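Local coordinates for beta-ketoacyl synthase (Burkholderia phymatum, PDB 4EWG), which probably acts as a 3-oxoacyl-[acyl-carrier-protein] synthase, joining an acyl chain to a malonyl extender in fatty acid or related biosynthesis, at residues T164-A167 with C168-G171. Numbering follows the deposited sequence.
Sequences TSSA and CASG
Ser170 ties the turn together through its hydroxyl, which bridges two backbone groups of the preceding loop. OG donates to Ala167 O at 2.7 Å, lying close to that carbonyl plane, and accepts the N-H of Ser166 at 2.9 Å in a fairly straight bond. With chi1 at -73°, OG lies beside its own backbone N, within reach of both groups. A second side-chain bond closes the far end: Thr164 OG1, placed between its backbone N and carbonyl carbon, donates to Ser170 O at 2.9 Å.

Backbone bonds wind the chain into the helix. Ala169 N donates to Ser166 O and Ser170 N to Ala167 O (3.0 and 3.1 Å between the named atoms), two successive i+3 to i bonds. Ala167 O is thus gripped twice by one residue, through both its amide and its hydroxyl. Thr164 O adds a CA-H...O contact from Ser170 CA at 3.0 Å.

Packing is slight and local. Ala169 CB lies 3.5 Å from Ser166 OG, a hydroxyl whose hydrogen bond goes to Gln173 one turn into the helix, and Ala167 CB approaches Cys168 SG. The Ser165 hydroxyl is hydrogen-bonded outside the turn, to Pro144 O and Ser111 N of the same chain, while Ser166 packs on His145 and Ala167 on Tyr139, both of the second subunit.

Ala167 has a positive phi of 51° with psi -125°, an unusual backbone that reverses the chain just before Cys168. This sharp strand-turn-helix bend, linking strand 161-163 to helix 170-183, resembles the nucleophilic elbow of thiolase-fold ketosynthases; Cys168, just ahead of the N-cap residue Ala169 and touching His339, is consistent with the active-site cysteine of the family.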
loop_
_atom_site.group_PDB
_atom_site.type_symbol
_atom_site.label_atom_id
_atom_site.label_comp_id
_atom_site.label_asym_id
_atom_site.label_seq_id
_atom_site.Cartn_x
_atom_site.Cartn_y
_atom_site.Cartn_z
ATOM N N THR A 164 -1.770 -1.606 2.796
ATOM C CA THR A 164 -2.790 -0.558 2.682
ATOM C C THR A 164 -2.303 0.722 3.332
ATOM O O THR A 164 -2.948 1.283 4.192
ATOM C CB THR A 164 -4.084 -1.034 3.334
ATOM O OG1 THR A 164 -3.830 -1.361 4.704
ATOM C CG2 THR A 164 -4.596 -2.283 2.601
ATOM N N SER A 165 -1.122 1.168 2.945
ATOM C CA SER A 165 -0.592 2.433 3.492
ATOM C C SER A 165 -1.166 3.611 2.717
ATOM O O SER A 165 -0.663 3.979 1.635
ATOM C CB SER A 165 0.922 2.449 3.518
ATOM O OG SER A 165 1.402 1.648 4.572
ATOM N N SER A 166 -2.257 4.172 3.258
ATOM C CA SER A 166 -3.017 5.250 2.569
ATOM C C SER A 166 -3.376 6.334 3.568
ATOM O O SER A 166 -4.519 6.799 3.648
ATOM C CB SER A 166 -4.271 4.665 1.928
ATOM O OG SER A 166 -4.999 3.827 2.818
ATOM N N ALA A 167 -2.383 6.748 4.325
ATOM C CA ALA A 167 -2.558 7.738 5.375
ATOM C C ALA A 167 -3.720 7.342 6.282
ATOM O O ALA A 167 -3.747 6.198 6.804
ATOM C CB ALA A 167 -2.758 9.106 4.758
ATOM N N CYS A 168 -4.682 8.243 6.435
ATOM C CA CYS A 168 -5.830 8.066 7.291
ATOM C C CYS A 168 -6.725 6.871 6.953
ATOM O O CYS A 168 -7.468 6.408 7.800
ATOM C CB CYS A 168 -6.761 9.316 7.190
ATOM S SG CYS A 168 -6.010 10.897 6.836
ATOM N N ALA A 169 -6.693 6.428 5.710
ATOM C CA ALA A 169 -7.546 5.318 5.247
ATOM C C ALA A 169 -6.866 3.951 5.427
ATOM O O ALA A 169 -7.384 2.947 4.981
ATOM C CB ALA A 169 -7.916 5.534 3.781
ATOM N N SER A 170 -5.718 3.917 6.099
ATOM C CA SER A 170 -4.850 2.710 6.098
ATOM C C SER A 170 -5.569 1.527 6.766
ATOM O O SER A 170 -5.613 0.377 6.244
ATOM C CB SER A 170 -3.537 3.017 6.838
ATOM O OG SER A 170 -2.678 3.851 6.096
ATOM N N GLY A 171 -6.142 1.821 7.921
ATOM C CA GLY A 171 -6.738 0.807 8.755
ATOM C C GLY A 171 -8.059 0.311 8.216
ATOM O O GLY A 171 -8.367 -0.894 8.334
#